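Long-range contacts in hypothetical protein TT1561 (Thermus thermophilus, PDB 1UF3), which is of unknown function but binds calcium ions and, as a member of the calcineurin-like metallophosphoesterase superfamily, is probably a phosphoesterase: residues A[37-42]-A[185-190]; A[109-114]-A[151-156]; A[189-194]-A[211-216]. One frame throughout, in Å; residues are numbered along the deposited sequence.

Contact 1. Residues A[37-42]-A[185-190]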
loop_
_atom_site.group_PDB
_atom_site.type_symbol
_atom_site.label_atom_id
_atom_site.label_comp_id
_atom_site.label_asym_id
_atom_site.label_seq_id
_atom_site.Cartn_x
_atom_site.Cartn_y
_atom_site.Cartn_z
ATOM N N ALA A 37 2.431 -22.244 6.364
ATOM C CA ALA A 37 3.068 -23.532 6.165
ATOM C C ALA A 37 2.186 -24.525 6.906
ATOM O O ALA A 37 1.848 -24.317 8.073
ATOM C CB ALA A 37 4.476 -23.533 6.726
ATOM N N LEU A 38 1.789 -25.597 6.233
ATOM C CA LEU A 38 0.907 -26.561 6.878
ATOM C C LEU A 38 1.347 -28.007 6.650
ATOM O O LEU A 38 1.554 -28.457 5.514
ATOM C CB LEU A 38 -0.530 -26.315 6.401
ATOM C CG LEU A 38 -1.670 -27.079 7.078
ATOM C CD1 LEU A 38 -3.049 -26.421 6.797
ATOM C CD2 LEU A 38 -1.601 -28.493 6.584
ATOM N N ILE A 39 1.511 -28.715 7.767
ATOM C CA ILE A 39 1.958 -30.100 7.788
ATOM C C ILE A 39 0.765 -31.032 7.999
ATOM O O ILE A 39 -0.088 -30.740 8.824
ATOM C CB ILE A 39 2.960 -30.333 8.959
ATOM C CG1 ILE A 39 4.110 -29.312 8.910
ATOM C CG2 ILE A 39 3.544 -31.721 8.857
ATOM C CD1 ILE A 39 5.059 -29.510 7.727
ATOM N N GLY A 40 0.715 -32.153 7.273
ATOM C CA GLY A 40 -0.400 -33.085 7.431
ATOM C C GLY A 40 -0.427 -33.726 8.821
ATOM O O GLY A 40 0.385 -33.375 9.671
ATOM N N ASN A 41 -1.343 -34.658 9.081
ATOM C CA ASN A 41 -2.346 -35.126 8.122
ATOM C C ASN A 41 -3.354 -34.036 7.816
ATOM O O ASN A 41 -3.954 -33.467 8.720
ATOM C CB ASN A 41 -3.117 -36.338 8.693
ATOM C CG ASN A 41 -2.206 -37.472 9.113
ATOM O OD1 ASN A 41 -1.498 -38.059 8.292
ATOM N ND2 ASN A 41 -2.221 -37.793 10.405
ATOM N N LEU A 42 -3.545 -33.730 6.537
ATOM C CA LEU A 42 -4.536 -32.723 6.192
ATOM C C LEU A 42 -5.913 -33.332 6.459
ATOM O O LEU A 42 -6.801 -32.684 7.001
ATOM C CB LEU A 42 -4.459 -32.355 4.706
ATOM C CG LEU A 42 -3.336 -31.444 4.183
ATOM C CD1 LEU A 42 -1.974 -32.090 4.380
ATOM C CD2 LEU A 42 -3.592 -31.179 2.692
ATOM N N LEU A 185 9.978 -27.318 9.886
ATOM C CA LEU A 185 8.673 -27.398 10.537
ATOM C C LEU A 185 8.255 -28.879 10.587
ATOM O O LEU A 185 8.371 -29.598 9.588
ATOM C CB LEU A 185 7.630 -26.585 9.751
ATOM C CG LEU A 185 7.568 -25.076 10.030
ATOM C CD1 LEU A 185 6.696 -24.380 8.992
ATOM C CD2 LEU A 185 6.985 -24.841 11.421
ATOM N N VAL A 186 7.792 -29.350 11.740
ATOM C CA VAL A 186 7.365 -30.758 11.829
ATOM C C VAL A 186 6.010 -30.877 12.520
ATOM O O VAL A 186 5.570 -29.980 13.231
ATOM C CB VAL A 186 8.412 -31.648 12.597
ATOM C CG1 VAL A 186 9.726 -31.703 11.837
ATOM C CG2 VAL A 186 8.620 -31.110 14.019
ATOM N N ALA A 187 5.334 -31.986 12.289
ATOM C CA ALA A 187 4.036 -32.215 12.912
ATOM C C ALA A 187 4.190 -32.503 14.408
ATOM O O ALA A 187 5.179 -33.078 14.842
ATOM C CB ALA A 187 3.335 -33.403 12.233
ATOM N N GLY A 188 3.207 -32.102 15.196
ATOM C CA GLY A 188 3.278 -32.391 16.614
ATOM C C GLY A 188 2.317 -31.570 17.439
ATOM O O GLY A 188 1.874 -30.504 17.008
ATOM N N LYS A 189 1.998 -32.073 18.631
ATOM C CA LYS A 189 1.092 -31.386 19.552
ATOM C C LYS A 189 1.936 -30.618 20.560
ATOM O O LYS A 189 2.983 -31.096 20.989
ATOM C CB LYS A 189 0.182 -32.397 20.269
ATOM C CG LYS A 189 -0.825 -33.078 19.338
ATOM C CD LYS A 189 -1.698 -34.103 20.067
ATOM C CE LYS A 189 -0.896 -35.334 20.467
ATOM N NZ LYS A 189 -1.707 -36.244 21.315
ATOM N N GLY A 190 1.481 -29.420 20.916
ATOM C CA GLY A 190 2.213 -28.577 21.846
ATOM C C GLY A 190 3.235 -27.740 21.097
ATOM O O GLY A 190 4.279 -28.262 20.681
#

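Contact 2. Residues A[109-114]-A[151-156]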
loop_
_atom_site.group_PDB
_atom_site.type_symbol
_atom_site.label_atom_id
_atom_site.label_comp_id
_atom_site.label_asym_id
_atom_site.label_seq_id
_atom_site.Cartn_x
_atom_site.Cartn_y
_atom_site.Cartn_z
ATOM N N LEU A 109 14.292 -21.179 -0.094
ATOM C CA LEU A 109 14.070 -22.362 -0.904
ATOM C C LEU A 109 13.237 -23.290 0.014
ATOM O O LEU A 109 13.751 -23.812 1.022
ATOM C CB LEU A 109 15.422 -22.990 -1.268
ATOM C CG LEU A 109 15.430 -24.311 -2.055
ATOM C CD1 LEU A 109 14.568 -24.158 -3.297
ATOM C CD2 LEU A 109 16.856 -24.692 -2.439
ATOM N N VAL A 110 11.950 -23.443 -0.311
ATOM C CA VAL A 110 11.025 -24.269 0.471
ATOM C C VAL A 110 10.871 -25.661 -0.131
ATOM O O VAL A 110 10.601 -25.823 -1.317
ATOM C CB VAL A 110 9.654 -23.592 0.577
ATOM C CG1 VAL A 110 8.710 -24.400 1.524
ATOM C CG2 VAL A 110 9.823 -22.173 1.083
ATOM N N ALA A 111 11.076 -26.682 0.693
ATOM C CA ALA A 111 10.975 -28.051 0.221
ATOM C C ALA A 111 10.490 -28.963 1.340
ATOM O O ALA A 111 10.532 -28.601 2.525
ATOM C CB ALA A 111 12.321 -28.536 -0.265
ATOM N N GLY A 112 10.054 -30.156 0.967
ATOM C CA GLY A 112 9.600 -31.077 1.993
ATOM C C GLY A 112 9.509 -32.531 1.593
ATOM O O GLY A 112 9.700 -32.912 0.427
ATOM N N VAL A 113 9.270 -33.354 2.606
ATOM C CA VAL A 113 9.060 -34.774 2.420
ATOM C C VAL A 113 8.008 -35.116 3.493
ATOM O O VAL A 113 8.300 -35.107 4.700
ATOM C CB VAL A 113 10.330 -35.595 2.626
ATOM C CG1 VAL A 113 10.009 -37.059 2.433
ATOM C CG2 VAL A 113 11.413 -35.178 1.626
ATOM N N GLY A 114 6.777 -35.340 3.034
ATOM C CA GLY A 114 5.680 -35.668 3.924
ATOM C C GLY A 114 5.568 -37.172 4.154
ATOM O O GLY A 114 6.457 -37.928 3.781
ATOM N N LYS A 151 17.370 -22.519 3.310
ATOM C CA LYS A 151 16.306 -23.527 3.119
ATOM C C LYS A 151 15.267 -23.646 4.239
ATOM O O LYS A 151 15.576 -23.441 5.423
ATOM C CB LYS A 151 16.926 -24.907 2.892
ATOM C CG LYS A 151 17.818 -25.003 1.662
ATOM C CD LYS A 151 18.599 -26.311 1.649
ATOM C CE LYS A 151 19.703 -26.307 0.610
ATOM N NZ LYS A 151 20.631 -27.479 0.718
ATOM N N ILE A 152 14.023 -23.947 3.848
ATOM C CA ILE A 152 12.911 -24.152 4.788
ATOM C C ILE A 152 12.360 -25.537 4.434
ATOM O O ILE A 152 11.919 -25.767 3.300
ATOM C CB ILE A 152 11.791 -23.100 4.621
ATOM C CG1 ILE A 152 12.314 -21.707 5.006
ATOM C CG2 ILE A 152 10.576 -23.483 5.501
ATOM C CD1 ILE A 152 11.267 -20.599 5.034
ATOM N N PHE A 153 12.437 -26.466 5.387
ATOM C CA PHE A 153 11.983 -27.836 5.183
ATOM C C PHE A 153 10.678 -28.113 5.904
ATOM O O PHE A 153 10.454 -27.621 6.998
ATOM C CB PHE A 153 13.019 -28.855 5.707
ATOM C CG PHE A 153 14.258 -29.014 4.849
ATOM C CD1 PHE A 153 14.411 -28.329 3.639
ATOM C CD2 PHE A 153 15.260 -29.875 5.246
ATOM C CE1 PHE A 153 15.538 -28.513 2.858
ATOM C CE2 PHE A 153 16.400 -30.067 4.463
ATOM C CZ PHE A 153 16.538 -29.388 3.273
ATOM N N LEU A 154 9.828 -28.923 5.286
ATOM C CA LEU A 154 8.557 -29.321 5.898
ATOM C C LEU A 154 8.549 -30.842 5.974
ATOM O O LEU A 154 8.702 -31.518 4.971
ATOM C CB LEU A 154 7.353 -28.846 5.072
ATOM C CG LEU A 154 6.774 -27.484 5.454
ATOM C CD1 LEU A 154 7.738 -26.382 5.006
ATOM C CD2 LEU A 154 5.396 -27.303 4.813
ATOM N N PHE A 155 8.411 -31.389 7.169
ATOM C CA PHE A 155 8.370 -32.848 7.319
ATOM C C PHE A 155 7.229 -33.178 8.262
ATOM O O PHE A 155 6.814 -32.353 9.091
ATOM C CB PHE A 155 9.607 -33.424 8.020
ATOM C CG PHE A 155 10.889 -33.222 7.310
ATOM C CD1 PHE A 155 11.939 -32.554 7.955
ATOM C CD2 PHE A 155 11.111 -33.803 6.073
ATOM C CE1 PHE A 155 13.186 -32.486 7.379
ATOM C CE2 PHE A 155 12.345 -33.740 5.487
ATOM C CZ PHE A 155 13.401 -33.078 6.146
ATOM N N HIS A 156 6.730 -34.397 8.155
ATOM C CA HIS A 156 5.713 -34.778 9.099
ATOM C C HIS A 156 6.469 -35.379 10.303
ATOM O O HIS A 156 6.209 -35.035 11.453
ATOM C CB HIS A 156 4.771 -35.811 8.522
ATOM C CG HIS A 156 3.756 -36.272 9.515
ATOM N ND1 HIS A 156 4.005 -37.295 10.408
ATOM C CD2 HIS A 156 2.547 -35.763 9.849
ATOM C CE1 HIS A 156 2.989 -37.392 11.250
ATOM N NE2 HIS A 156 2.093 -36.472 10.933
HETATM O O HOH W 1 7.723 -36.610 6.823
#

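Contact 3. Residues A[189-194]-A[211-216]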
loop_
_atom_site.group_PDB
_atom_site.type_symbol
_atom_site.label_atom_id
_atom_site.label_comp_id
_atom_site.label_asym_id
_atom_site.label_seq_id
_atom_site.Cartn_x
_atom_site.Cartn_y
_atom_site.Cartn_z
ATOM N N LYS A 189 1.998 -32.073 18.631
ATOM C CA LYS A 189 1.092 -31.386 19.552
ATOM C C LYS A 189 1.936 -30.618 20.560
ATOM O O LYS A 189 2.983 -31.096 20.989
ATOM C CB LYS A 189 0.182 -32.397 20.269
ATOM C CG LYS A 189 -0.825 -33.078 19.338
ATOM C CD LYS A 189 -1.698 -34.103 20.067
ATOM C CE LYS A 189 -0.896 -35.334 20.467
ATOM N NZ LYS A 189 -1.707 -36.244 21.315
ATOM N N GLY A 190 1.481 -29.420 20.916
ATOM C CA GLY A 190 2.213 -28.577 21.846
ATOM C C GLY A 190 3.235 -27.740 21.097
ATOM O O GLY A 190 4.279 -28.262 20.681
ATOM N N GLN A 191 2.954 -26.451 20.922
ATOM C CA GLN A 191 3.887 -25.602 20.191
ATOM C C GLN A 191 5.197 -25.527 20.959
ATOM O O GLN A 191 5.199 -25.337 22.171
ATOM C CB GLN A 191 3.333 -24.182 20.003
ATOM C CG GLN A 191 1.938 -24.101 19.397
ATOM C CD GLN A 191 0.851 -24.125 20.460
ATOM O OE1 GLN A 191 0.894 -24.938 21.389
ATOM N NE2 GLN A 191 -0.119 -23.241 20.333
ATOM N N LYS A 192 6.310 -25.693 20.253
ATOM C CA LYS A 192 7.618 -25.607 20.884
ATOM C C LYS A 192 8.685 -25.606 19.816
ATOM O O LYS A 192 8.423 -25.931 18.652
ATOM C CB LYS A 192 7.856 -26.777 21.838
ATOM C CG LYS A 192 8.392 -28.015 21.184
ATOM C CD LYS A 192 7.333 -29.060 21.022
ATOM C CE LYS A 192 6.844 -29.571 22.358
ATOM N NZ LYS A 192 5.756 -30.561 22.152
ATOM N N HIS A 193 9.898 -25.258 20.209
ATOM C CA HIS A 193 10.965 -25.200 19.238
ATOM C C HIS A 193 12.324 -25.305 19.886
ATOM O O HIS A 193 12.503 -24.953 21.056
ATOM C CB HIS A 193 10.844 -23.891 18.448
ATOM C CG HIS A 193 10.988 -22.663 19.290
ATOM N ND1 HIS A 193 12.164 -21.945 19.366
ATOM C CD2 HIS A 193 10.108 -22.022 20.093
ATOM C CE1 HIS A 193 12.000 -20.914 20.175
ATOM N NE2 HIS A 193 10.760 -20.937 20.632
ATOM N N GLU A 194 13.286 -25.779 19.110
ATOM C CA GLU A 194 14.652 -25.921 19.592
ATOM C C GLU A 194 15.602 -25.757 18.423
ATOM O O GLU A 194 15.179 -25.787 17.274
ATOM C CB GLU A 194 14.850 -27.320 20.182
ATOM C CG GLU A 194 14.066 -27.582 21.446
ATOM C CD GLU A 194 14.869 -27.213 22.677
ATOM O OE1 GLU A 194 14.971 -26.008 22.991
ATOM O OE2 GLU A 194 15.422 -28.139 23.311
ATOM N N GLU A 211 -4.359 -25.798 17.981
ATOM C CA GLU A 211 -3.101 -25.048 18.091
ATOM C C GLU A 211 -2.415 -24.577 16.798
ATOM O O GLU A 211 -2.468 -25.240 15.759
ATOM C CB GLU A 211 -2.064 -25.866 18.863
ATOM C CG GLU A 211 -2.604 -26.671 20.031
ATOM C CD GLU A 211 -1.561 -27.624 20.584
ATOM O OE1 GLU A 211 -0.869 -28.283 19.774
ATOM O OE2 GLU A 211 -1.434 -27.719 21.828
ATOM N N TYR A 212 -1.741 -23.435 16.907
ATOM C CA TYR A 212 -0.965 -22.884 15.803
ATOM C C TYR A 212 0.068 -21.915 16.369
ATOM O O TYR A 212 -0.004 -21.510 17.540
ATOM C CB TYR A 212 -1.873 -22.159 14.792
ATOM C CG TYR A 212 -2.441 -20.873 15.318
ATOM C CD1 TYR A 212 -1.763 -19.668 15.157
ATOM C CD2 TYR A 212 -3.633 -20.870 16.030
ATOM C CE1 TYR A 212 -2.260 -18.491 15.706
ATOM C CE2 TYR A 212 -4.144 -19.707 16.576
ATOM C CZ TYR A 212 -3.459 -18.519 16.418
ATOM O OH TYR A 212 -3.989 -17.383 16.990
ATOM N N SER A 213 1.019 -21.552 15.517
ATOM C CA SER A 213 2.084 -20.628 15.859
ATOM C C SER A 213 2.299 -19.617 14.713
ATOM O O SER A 213 1.992 -19.884 13.547
ATOM C CB SER A 213 3.404 -21.391 16.064
ATOM O OG SER A 213 3.356 -22.364 17.108
ATOM N N LEU A 214 2.817 -18.452 15.067
ATOM C CA LEU A 214 3.182 -17.434 14.090
ATOM C C LEU A 214 4.691 -17.317 14.332
ATOM O O LEU A 214 5.114 -16.824 15.388
ATOM C CB LEU A 214 2.503 -16.096 14.375
ATOM C CG LEU A 214 2.911 -15.003 13.360
ATOM C CD1 LEU A 214 2.286 -15.299 11.969
ATOM C CD2 LEU A 214 2.451 -13.647 13.857
ATOM N N LEU A 215 5.489 -17.825 13.402
ATOM C CA LEU A 215 6.932 -17.770 13.536
ATOM C C LEU A 215 7.521 -16.463 13.018
ATOM O O LEU A 215 7.110 -15.951 11.964
ATOM C CB LEU A 215 7.620 -18.901 12.778
ATOM C CG LEU A 215 7.018 -20.244 12.376
ATOM C CD1 LEU A 215 8.164 -21.211 12.280
ATOM C CD2 LEU A 215 5.945 -20.732 13.328
ATOM N N ASP A 216 8.484 -15.930 13.762
ATOM C CA ASP A 216 9.198 -14.724 13.369
ATOM C C ASP A 216 10.548 -15.257 12.892
ATOM O O ASP A 216 11.445 -15.538 13.707
ATOM C CB ASP A 216 9.393 -13.779 14.570
ATOM C CG ASP A 216 10.225 -12.549 14.213
ATOM O OD1 ASP A 216 11.009 -12.638 13.262
ATOM O OD2 ASP A 216 10.095 -11.504 14.869
#

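Contact 1. Residues A[37-42]-A[185-190]
Ala37 and Leu185 meet methyl to methyl: CB of Ala37 sits 3.3 Å from CD1 of Leu185, tighter than an ordinary van der Waals contact. Two residues further along the strand, Ile39 uses both of its branches. Its CG2, anti to the backbone N because chi1 is -53°, lies 3.8 Å from CB of Ala187, while CD1 at the end of the other branch reaches 3.8 Å from the carbonyl O of Leu185. The same Ala187 methyl also comes to 3.9 Å from O of Gly40, just beyond the end of strand 35-39. The contact is apolar, and the two chains run in roughly the same direction, 26° apart.

Strand 35-39 belongs to the sheet of 7-12 and 211-216 and strand 183-186 to the sheet of 108-118 and 151-155, so this is face-to-face packing inside the beta sandwich of the metallophosphoesterase fold. Each side is set by its own sheet. The backbones of Ala37 and Ile39 are bonded to strand 7-12, and that of Leu38 to Ala67 and Val69; Leu185 leans on Val202 of strand 199-203. Past Gly40 the chain turns through a cis peptide into Asn41, whose N is bonded to Asn13 OD1 and whose OD1 accepts from Gln73 N. Across the sandwich, Gly188 N is held by Ser12 OG, in the strand that also touches Ala187.

Contact 2. Residues A[109-114]-A[151-156]
The ring of Phe155 turns its edge to Val113: the carbonyl O of Val113 lies in the ring plane, 3.4 Å from CD2, and CE2 on the same edge is 4.0 Å from CB of Val113. With chi1 at -63°, CG stands beside the backbone N, and the ring extends toward the neighbouring strand. Two residues back on the same side of the sheet, the carbonyl O of Ala111 lies obliquely to the Phe153 ring, 4.0 Å from CD1; the His179 ring meets that of Phe153, the two planes at about 65°. The His156 ring leads away, to Pro72 and Ala187.

Under these groups runs a parallel strand pair. Ile152 N donates to Leu109 O, Ala111 N to Ile152 O, Leu154 N to Ala111 O and Val113 N to Leu154 O; the third is the most bent, at 140°. Where the direct bonding gives out, one water bridges the strands, donating to Val113 O at 2.7 Å and accepting from His156 N at 2.8 Å. On the other face Val110 and Ile152 lie side by side, and CG1 of Val110 reaches CD1 of Leu154 at 4.1 Å. Gly112 lets the strands close in here, since a CB on it would clash with Leu154 O.

That second face looks into the sandwich, where Leu154 CD2 packs against Ile39 CD1. The face with the phenylalanines is covered by helices: 133-140 against Val113 and Phe155, 170-179 against Phe155. Lys151 extends on this side too, bonding His179 ND1 through NZ and making a cation-pi contact with Trp144. Strand 101-104 flanks 108-118, and strand 183-186 flanks 151-155.

Contact 3. Residues A[189-194]-A[211-216]
The glycine-containing loop that carries the chain from strand 183-186 into strand 192-196 meets the start of strand 211-216, Gly190 and Gln191 facing Glu211, Tyr212 and Ser213. Glu211 stretches out to the loop, its chain extended beyond CG, and takes the backbone N-H of Gly190 on OE1. This bond is 2.8 Å long and nearly straight (173°), arriving on the syn side and close to the carboxylate plane. OE1 also accepts from Asp206 N, so two backbone N-H groups grip one carboxylate oxygen and probably favour its charged form.

Gln191 crosses Glu211 obliquely. Its chain bends at chi2 (90°), which turns CD out of the extended line. NE2 is 3.6 Å from CB of Glu211 and donates to Tyr212 O at 3.3 Å. Tyr212 O lies in the plane of the Gln191 amide, but the donor stands above the carbonyl plane of Tyr212.

In the fold, the loop introduces the hairpin 192-196/199-203 of the sheet that holds 183-186, whereas 211-216 lies in the other sheet between strands 7-12 and 221-226. The contact therefore joins the two layers of the sandwich near the surface, and Gln191 touches Thr224 as well.

Deeper in, Ser213 OG packs 3.2 Å from CG of Gln191 while its hydrogen bond goes to Pro204 O. The loop's shape has its own clamp: Lys192 NZ folds back to Gly190 O at 3.1 Å, with a weak bond to Lys189 O. Gly190 has a positive phi (87°), where a side chain would press on the preceding carbonyl.

How the contacts relate
Contacts 1 and 2 lie 11 Å apart centre to centre and share a layer: strand 151-155 pairs with 183-186, with probable hydrogen bonds from Leu185 N to Phe153 O and from Phe155 N to Leu185 O. Along the chain, contact 2 nests within the loop closed by contact 1. Contact 3 begins where contact 1 ends, sharing Lys189 and Gly190, and its centre is 10 Å away; Leu185 CD2 and Leu215 CD1 touch at 3.9 Å. Contacts 2 and 3 do not touch. Contact 2 is one parallel strand pair within one sheet, while contacts 1 and 3 join that sheet to the other, one in the interior and one near the surface.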